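Local structure of Zn-dependent hydrolase of metallo-beta-lactamase superfamily TM0207 (Thermotoga maritima, 1VJN) at residues Cys22-Leu25 with Lys30-Val33; Val144-Thr149 with Lys155-Val160; Met172-Lys177 with Val214-Val219. The protein is a putative zinc-dependent hydrolase of the metallo-beta-lactamase superfamily whose substrate is not established, and probably cleaves its target at a metal site. All blocks are in the same frame, centred on the assembly; numbering follows the deposited sequence.

Contact 1: Cys22-Leu25 with Lys30-Val33; sequences CFAL and KTIV
Val33 stands beside Ala24 and leans one branch toward Cys22 on the neighbouring strand. This branch, CG1, anti to the backbone N (chi1 -179°), comes within 3.8 Å of Cys22 SG. The other, CG2, lies beside the methyl of Ala24, 4.3 Å from Ala24 CB. Thr31 CG2 borders the same methyl from two residues earlier in the partner strand, so the small Ala24 forms a shallow dip flanked by two larger branched residues.

Leu25 and Ile32 give the reverse face a different relief. These two large side chains stand abreast, with 4.3 Å between Leu25 CB and Ile32 CB. Leu25 CG and Ile32 CG1 lean to opposite ends of the strands, yet the branch ends stay near one another, and both side chains rest on Phe111 of strand 105-113. That strand belongs to the second sheet, so the Leu25-Ile32 face is turned into the core of the sandwich. The metallo-hydrolase fold packs two mixed sheets in just this manner, and strands 22-27 and 30-34 contribute a beta hairpin to one of them, with strand 13-19 next to the first arm and strand 52-54 next to the second. The Cys22-Ala24-Val33 face is covered by other parts of the chain: Phe37 touches Cys22, Phe18 touches Ala24 and Val48 touches Val33.

Two nearly straight bonds hold this relief in step. Leu25 N donates to Ile32 O at 2.8 Å, and Ile32 N returns a bond of 2.8 Å to Leu25 O, making the pair a hydrogen-bonded one; Ala24 and Val33 form the adjoining non-hydrogen-bonded pair. C-H groups fill in between: Ala24 CA lies 3.2 Å from Ile32 O, which thereby receives two contacts, and Val33 CA lies 3.3 Å from Phe23 O.

Contact 2: Val144-Thr149 with Lys155-Val160; sequences VPVGGT and KEAKEV
With chi1 at 64°, Val144 places CG1 in the crowded position between its backbone N and carbonyl carbon and swings CG2 anti to the N, where it meets the methyl of Ala157. Val146 turns the other way: its chi1 of -58° sets CG1 anti to the carbonyl carbon, and this branch reaches the same methyl from further along the chain. Val144 CG2 is 3.6 Å from Ala157 CB, and Val146 CG1 is 3.7 Å from it. The carbonyl between them adds a third neighbour, Pro145 O lying 3.7 Å from Ala157 CB. One small knob is thus received by two valine branches and a stretch of backbone, without any hydrogen bond across the interface. Because the methyl is so short, the helix can come close to the chain, and Val146 CA and Ala157 CA are 6.0 Å apart.

The charged side chains of the helix take no part. Glu156 OE1 accepts a bond from Gly153 N, just ahead of the helix, and Lys158, whose side chain starts out away from the strand, pairs with Asp162. Strand 141-145, helix 154-163 and strand 168-172 make a beta-alpha-beta unit, and this contact seats the helix on the end of its first strand and the loop that follows. Val144 and Val146 also bond through their backbones to strand 168-172, while Phe189 of helix 187-190 packs on both Val146 and Ala157.

Contact 3: Met172-Lys177 with Val214-Val219; sequences MHYKTK and VVVMEV
A largely water-mediated contact links Tyr174, in the loop that follows strand 168-172, to Val216 and Met217 at the end of strand 213-216. Two waters lie at the edge of the Tyr174 ring, in its plane, and each joins Tyr174 OH to the backbone of Met217. The first water is 3.1 Å from Tyr174 OH and accepts from Met217 N at 3.0 Å. The second is closer, 2.6 Å from Tyr174 OH, and donates to Met217 O at 2.6 Å. The backbone N and O of Met217 are each bonded to a water, and both waters share the hydroxyl of Tyr174.

Strands 168-172 and 213-216 are parallel neighbours in the eight-stranded sheet of the metallo-hydrolase sandwich, and the waters span the gap just beyond their C-terminal ends, where their backbones diverge. Direct packing is slight: Tyr174 OH lies 4.0 Å from Val216 CG1, the two side chains crossing at a slant. The side chain of Tyr174 sets out toward the strand end, and chi1 of 46°, with CG between the backbone N and carbonyl carbon, keeps the ring on that course. Trp17 of strand 13-19 touches both Tyr174 and the selenomethionine at 217, while Leu190 of helix 187-190 covers Val216.

Contact 1 belongs to one sheet of the sandwich; contacts 2 and 3 both reach the other. The latter two are neighbours, with centres about 13 Å apart: Val144 O and Met172 N, at 2.8 Å, form a probable hydrogen bond between their strands. Contact 1 has its centre about 17 Å from that of contact 3, yet Phe23 CE1 crosses the core to within 3.8 Å of Met172 SE. Contacts 1 and 2 lie on opposite sides of the chain's centre, about 22 Å between centres. Pro145 packs against His173; this strand end is where superfamily relatives carry their metal site, so His173 may lie near it.

Contact 1: Cys22-Leu25 with Lys30-Val33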
loop_
_atom_site.group_PDB
_atom_site.type_symbol
_atom_site.label_atom_id
_atom_site.label_comp_id
_atom_site.label_asym_id
_atom_site.label_seq_id
_atom_site.Cartn_x
_atom_site.Cartn_y
_atom_site.Cartn_z
ATOM N N CYS A 22 3.915 6.411 0.744
ATOM C CA CYS A 22 3.827 6.692 2.192
ATOM C C CYS A 22 2.417 6.944 2.716
ATOM O O CYS A 22 1.784 7.956 2.431
ATOM C CB CYS A 22 4.691 7.879 2.556
ATOM S SG CYS A 22 4.686 8.163 4.345
ATOM N N PHE A 23 1.939 5.976 3.476
ATOM C CA PHE A 23 0.660 5.986 4.139
ATOM C C PHE A 23 0.810 5.761 5.636
ATOM O O PHE A 23 1.683 4.995 6.069
ATOM C CB PHE A 23 -0.168 4.809 3.622
ATOM C CG PHE A 23 -0.475 4.863 2.157
ATOM C CD1 PHE A 23 0.459 4.429 1.223
ATOM C CD2 PHE A 23 -1.704 5.291 1.719
ATOM C CE1 PHE A 23 0.186 4.476 -0.134
ATOM C CE2 PHE A 23 -1.989 5.324 0.360
ATOM C CZ PHE A 23 -1.043 4.917 -0.563
ATOM N N ALA A 24 -0.030 6.418 6.416
ATOM C CA ALA A 24 -0.213 6.048 7.829
ATOM C C ALA A 24 -1.500 5.263 7.896
ATOM O O ALA A 24 -2.561 5.731 7.420
ATOM C CB ALA A 24 -0.253 7.268 8.776
ATOM N N LEU A 25 -1.386 4.047 8.436
ATOM C CA LEU A 25 -2.528 3.176 8.770
ATOM C C LEU A 25 -2.750 3.153 10.262
ATOM O O LEU A 25 -1.850 2.810 11.028
ATOM C CB LEU A 25 -2.269 1.729 8.310
ATOM C CG LEU A 25 -1.717 1.551 6.918
ATOM C CD1 LEU A 25 -1.362 0.078 6.687
ATOM C CD2 LEU A 25 -2.718 2.041 5.909
ATOM N N LYS A 30 -2.957 1.702 17.157
ATOM C CA LYS A 30 -1.570 1.716 16.724
ATOM C C LYS A 30 -1.492 2.377 15.366
ATOM O O LYS A 30 -2.483 2.473 14.683
ATOM C CB LYS A 30 -0.997 0.302 16.627
ATOM C CG LYS A 30 -0.984 -0.469 17.959
ATOM C CD LYS A 30 -0.226 0.298 19.079
ATOM C CE LYS A 30 -0.330 -0.395 20.461
ATOM N NZ LYS A 30 -0.670 0.577 21.553
ATOM N N THR A 31 -0.292 2.787 14.990
ATOM C CA THR A 31 -0.032 3.460 13.747
ATOM C C THR A 31 1.102 2.816 13.033
ATOM O O THR A 31 2.174 2.608 13.582
ATOM C CB THR A 31 0.311 4.956 14.041
ATOM O OG1 THR A 31 -0.851 5.614 14.528
ATOM C CG2 THR A 31 0.655 5.714 12.775
ATOM N N ILE A 32 0.862 2.491 11.773
ATOM C CA ILE A 32 1.896 1.948 10.890
ATOM C C ILE A 32 2.169 2.978 9.800
ATOM O O ILE A 32 1.225 3.538 9.236
ATOM C CB ILE A 32 1.392 0.667 10.251
ATOM C CG1 ILE A 32 1.122 -0.390 11.332
ATOM C CG2 ILE A 32 2.379 0.154 9.283
ATOM C CD1 ILE A 32 0.050 -1.360 10.981
ATOM N N VAL A 33 3.434 3.264 9.538
ATOM C CA VAL A 33 3.822 4.114 8.419
ATOM C C VAL A 33 4.616 3.289 7.389
ATOM O O VAL A 33 5.597 2.604 7.718
ATOM C CB VAL A 33 4.593 5.371 8.872
ATOM C CG1 VAL A 33 4.958 6.272 7.627
ATOM C CG2 VAL A 33 3.775 6.174 9.864
#

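Contact 2: Val144-Thr149 with Lys155-Val160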
loop_
_atom_site.group_PDB
_atom_site.type_symbol
_atom_site.label_atom_id
_atom_site.label_comp_id
_atom_site.label_asym_id
_atom_site.label_seq_id
_atom_site.Cartn_x
_atom_site.Cartn_y
_atom_site.Cartn_z
ATOM N N VAL A 144 -1.892 -0.369 -4.543
ATOM C CA VAL A 144 -1.338 -1.042 -5.746
ATOM C C VAL A 144 -0.745 0.002 -6.725
ATOM O O VAL A 144 -1.384 0.988 -7.014
ATOM C CB VAL A 144 -2.434 -1.965 -6.430
ATOM C CG1 VAL A 144 -3.574 -1.162 -6.944
ATOM C CG2 VAL A 144 -1.874 -2.752 -7.604
ATOM N N PRO A 145 0.505 -0.189 -7.179
ATOM C CA PRO A 145 1.107 0.682 -8.148
ATOM C C PRO A 145 0.504 0.437 -9.529
ATOM O O PRO A 145 0.164 -0.693 -9.827
ATOM C CB PRO A 145 2.592 0.257 -8.129
ATOM C CG PRO A 145 2.582 -1.144 -7.730
ATOM C CD PRO A 145 1.423 -1.276 -6.814
ATOM N N VAL A 146 0.334 1.490 -10.329
ATOM C CA VAL A 146 -0.277 1.387 -11.637
ATOM C C VAL A 146 0.389 2.207 -12.758
ATOM O O VAL A 146 -0.179 2.328 -13.842
ATOM C CB VAL A 146 -1.773 1.839 -11.572
ATOM C CG1 VAL A 146 -2.557 0.986 -10.564
ATOM C CG2 VAL A 146 -1.917 3.361 -11.253
ATOM N N GLY A 147 1.564 2.781 -12.512
ATOM C CA GLY A 147 2.200 3.648 -13.515
ATOM C C GLY A 147 2.882 2.978 -14.702
ATOM O O GLY A 147 3.212 3.677 -15.661
ATOM N N GLY A 148 3.191 1.678 -14.620
ATOM C CA GLY A 148 3.557 0.879 -15.823
ATOM C C GLY A 148 4.973 0.599 -16.353
ATOM O O GLY A 148 5.174 -0.346 -17.165
ATOM N N THR A 149 5.958 1.369 -15.958
ATOM C CA THR A 149 7.329 1.137 -16.498
ATOM C C THR A 149 8.236 0.620 -15.377
ATOM O O THR A 149 8.876 -0.417 -15.496
ATOM C CB THR A 149 7.832 2.480 -17.019
ATOM O OG1 THR A 149 7.084 2.807 -18.183
ATOM C CG2 THR A 149 9.270 2.450 -17.516
ATOM N N LYS A 155 -3.448 -2.774 -16.382
ATOM C CA LYS A 155 -4.081 -4.041 -16.567
ATOM C C LYS A 155 -3.513 -5.105 -15.645
ATOM O O LYS A 155 -4.245 -5.926 -15.119
ATOM C CB LYS A 155 -3.971 -4.472 -18.018
ATOM C CG LYS A 155 -4.607 -3.473 -18.998
ATOM C CD LYS A 155 -4.659 -4.044 -20.439
ATOM C CE LYS A 155 -5.712 -3.298 -21.332
ATOM N NZ LYS A 155 -5.976 -3.976 -22.671
ATOM N N GLU A 156 -2.199 -5.088 -15.424
ATOM C CA GLU A 156 -1.582 -6.040 -14.530
ATOM C C GLU A 156 -2.018 -5.734 -13.095
ATOM O O GLU A 156 -2.127 -6.641 -12.295
ATOM C CB GLU A 156 -0.063 -5.942 -14.591
ATOM C CG GLU A 156 0.559 -6.411 -15.899
ATOM C CD GLU A 156 2.012 -5.955 -16.019
ATOM O OE1 GLU A 156 2.293 -4.710 -16.019
ATOM O OE2 GLU A 156 2.862 -6.840 -16.103
ATOM N N ALA A 157 -2.234 -4.458 -12.754
ATOM C CA ALA A 157 -2.687 -4.139 -11.384
ATOM C C ALA A 157 -4.082 -4.676 -11.121
ATOM O O ALA A 157 -4.355 -5.199 -10.033
ATOM C CB ALA A 157 -2.636 -2.677 -11.117
ATOM N N LYS A 158 -4.976 -4.556 -12.088
ATOM C CA LYS A 158 -6.317 -5.140 -11.930
ATOM C C LYS A 158 -6.242 -6.678 -11.799
ATOM O O LYS A 158 -7.004 -7.278 -11.054
ATOM C CB LYS A 158 -7.250 -4.782 -13.096
ATOM C CG LYS A 158 -8.703 -5.157 -12.849
ATOM C CD LYS A 158 -9.600 -4.733 -14.021
ATOM C CE LYS A 158 -11.063 -5.088 -13.784
ATOM N NZ LYS A 158 -11.165 -6.465 -13.251
ATOM N N GLU A 159 -5.353 -7.302 -12.559
ATOM C CA GLU A 159 -5.155 -8.765 -12.497
ATOM C C GLU A 159 -4.728 -9.223 -11.075
ATOM O O GLU A 159 -5.295 -10.166 -10.489
ATOM C CB GLU A 159 -4.119 -9.134 -13.537
ATOM C CG GLU A 159 -4.052 -10.589 -13.904
ATOM C CD GLU A 159 -3.023 -10.869 -15.004
ATOM O OE1 GLU A 159 -2.699 -9.948 -15.816
ATOM O OE2 GLU A 159 -2.535 -12.034 -15.045
ATOM N N VAL A 160 -3.772 -8.495 -10.520
ATOM C CA VAL A 160 -3.328 -8.685 -9.144
ATOM C C VAL A 160 -4.455 -8.409 -8.158
ATOM O O VAL A 160 -4.683 -9.180 -7.229
ATOM C CB VAL A 160 -2.100 -7.780 -8.814
ATOM C CG1 VAL A 160 -1.786 -7.766 -7.343
ATOM C CG2 VAL A 160 -0.868 -8.253 -9.561
#

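Contact 3: Met172-Lys177 with Val214-Val219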
loop_
_atom_site.group_PDB
_atom_site.type_symbol
_atom_site.label_atom_id
_atom_site.label_comp_id
_atom_site.label_asym_id
_atom_site.label_seq_id
_atom_site.Cartn_x
_atom_site.Cartn_y
_atom_site.Cartn_z
HETATM N N MSE A 172 -1.492 3.738 -6.680
HETATM C CA MSE A 172 -0.435 4.691 -6.371
HETATM C C MSE A 172 0.565 4.591 -7.493
HETATM O O MSE A 172 0.370 3.786 -8.401
HETATM C CB MSE A 172 0.223 4.387 -5.028
HETATM C CG MSE A 172 0.712 2.964 -4.915
HETATM SE SE MSE A 172 1.360 2.456 -3.080
HETATM C CE MSE A 172 1.906 0.617 -3.556
ATOM N N HIS A 173 1.599 5.432 -7.436
ATOM C CA HIS A 173 2.752 5.344 -8.350
ATOM C C HIS A 173 2.291 5.652 -9.786
ATOM O O HIS A 173 2.564 4.873 -10.687
ATOM C CB HIS A 173 3.405 3.931 -8.367
ATOM C CG HIS A 173 4.294 3.622 -7.207
ATOM N ND1 HIS A 173 4.001 2.625 -6.290
ATOM C CD2 HIS A 173 5.498 4.120 -6.845
ATOM C CE1 HIS A 173 4.971 2.548 -5.398
ATOM N NE2 HIS A 173 5.885 3.454 -5.704
ATOM N N TYR A 174 1.565 6.755 -9.980
ATOM C CA TYR A 174 1.080 7.170 -11.286
ATOM C C TYR A 174 1.522 8.612 -11.554
ATOM O O TYR A 174 2.155 9.201 -10.681
ATOM C CB TYR A 174 -0.457 7.022 -11.358
ATOM C CG TYR A 174 -1.220 7.548 -10.186
ATOM C CD1 TYR A 174 -1.506 8.874 -10.093
ATOM C CD2 TYR A 174 -1.731 6.692 -9.202
ATOM C CE1 TYR A 174 -2.207 9.379 -9.041
ATOM C CE2 TYR A 174 -2.489 7.183 -8.168
ATOM C CZ TYR A 174 -2.710 8.544 -8.090
ATOM O OH TYR A 174 -3.419 9.109 -7.059
ATOM N N LYS A 175 1.199 9.144 -12.751
ATOM C CA LYS A 175 1.553 10.481 -13.173
ATOM C C LYS A 175 0.981 11.521 -12.232
ATOM O O LYS A 175 -0.232 11.503 -11.960
ATOM C CB LYS A 175 1.045 10.783 -14.591
ATOM C CG LYS A 175 1.747 11.914 -15.237
ATOM C CD LYS A 175 1.181 12.251 -16.666
ATOM C CE LYS A 175 1.423 11.137 -17.691
ATOM N NZ LYS A 175 2.881 10.817 -17.929
ATOM N N THR A 176 1.883 12.387 -11.753
ATOM C CA THR A 176 1.563 13.590 -10.970
ATOM C C THR A 176 2.153 14.784 -11.674
ATOM O O THR A 176 2.809 14.629 -12.695
ATOM C CB THR A 176 2.141 13.480 -9.505
ATOM O OG1 THR A 176 3.578 13.403 -9.521
ATOM C CG2 THR A 176 1.728 12.189 -8.837
ATOM N N LYS A 177 1.950 15.980 -11.118
ATOM C CA LYS A 177 2.359 17.221 -11.789
ATOM C C LYS A 177 3.874 17.287 -11.990
ATOM O O LYS A 177 4.362 17.690 -13.041
ATOM C CB LYS A 177 1.907 18.464 -11.004
ATOM C CG LYS A 177 1.926 19.711 -11.893
ATOM C CD LYS A 177 1.726 21.009 -11.139
ATOM C CE LYS A 177 1.796 22.190 -12.095
ATOM N NZ LYS A 177 1.762 23.478 -11.359
ATOM N N VAL A 214 -12.798 1.150 -6.140
ATOM C CA VAL A 214 -11.555 1.830 -6.393
ATOM C C VAL A 214 -11.623 3.253 -5.782
ATOM O O VAL A 214 -12.561 4.015 -6.040
ATOM C CB VAL A 214 -11.270 1.851 -7.898
ATOM C CG1 VAL A 214 -10.028 2.660 -8.177
ATOM C CG2 VAL A 214 -11.109 0.441 -8.422
ATOM N N VAL A 215 -10.666 3.573 -4.922
ATOM C CA VAL A 215 -10.615 4.860 -4.230
ATOM C C VAL A 215 -9.316 5.556 -4.594
ATOM O O VAL A 215 -8.228 5.037 -4.291
ATOM C CB VAL A 215 -10.692 4.706 -2.712
ATOM C CG1 VAL A 215 -10.467 6.073 -2.001
ATOM C CG2 VAL A 215 -12.027 4.125 -2.318
ATOM N N VAL A 216 -9.454 6.726 -5.213
ATOM C CA VAL A 216 -8.355 7.574 -5.618
ATOM C C VAL A 216 -8.202 8.648 -4.548
ATOM O O VAL A 216 -9.107 9.455 -4.331
ATOM C CB VAL A 216 -8.629 8.269 -6.979
ATOM C CG1 VAL A 216 -7.414 9.058 -7.438
ATOM C CG2 VAL A 216 -8.983 7.266 -8.021
HETATM N N MSE A 217 -7.075 8.637 -3.866
HETATM C CA MSE A 217 -6.757 9.631 -2.831
HETATM C C MSE A 217 -5.948 10.749 -3.457
HETATM O O MSE A 217 -5.492 10.630 -4.579
HETATM C CB MSE A 217 -5.967 8.971 -1.692
HETATM C CG MSE A 217 -6.610 7.690 -1.209
HETATM SE SE MSE A 217 -5.978 6.976 0.523
HETATM C CE MSE A 217 -6.441 8.509 1.717
ATOM N N GLU A 218 -5.791 11.828 -2.701
ATOM C CA GLU A 218 -5.148 13.065 -3.135
ATOM C C GLU A 218 -4.447 13.706 -1.943
ATOM O O GLU A 218 -5.045 13.832 -0.886
ATOM C CB GLU A 218 -6.195 14.060 -3.678
ATOM C CG GLU A 218 -5.577 15.319 -4.253
ATOM C CD GLU A 218 -6.551 16.480 -4.356
ATOM O OE1 GLU A 218 -7.529 16.360 -5.128
ATOM O OE2 GLU A 218 -6.319 17.516 -3.676
ATOM N N VAL A 219 -3.188 14.106 -2.104
ATOM C CA VAL A 219 -2.436 14.683 -0.988
ATOM C C VAL A 219 -2.932 16.110 -0.773
ATOM O O VAL A 219 -2.970 16.897 -1.708
ATOM C CB VAL A 219 -0.899 14.660 -1.206
ATOM C CG1 VAL A 219 -0.179 15.193 0.027
ATOM C CG2 VAL A 219 -0.414 13.259 -1.513
HETATM O O HOH W 1 -4.864 7.145 -5.140
HETATM O O HOH W 2 -4.029 11.579 -6.572
#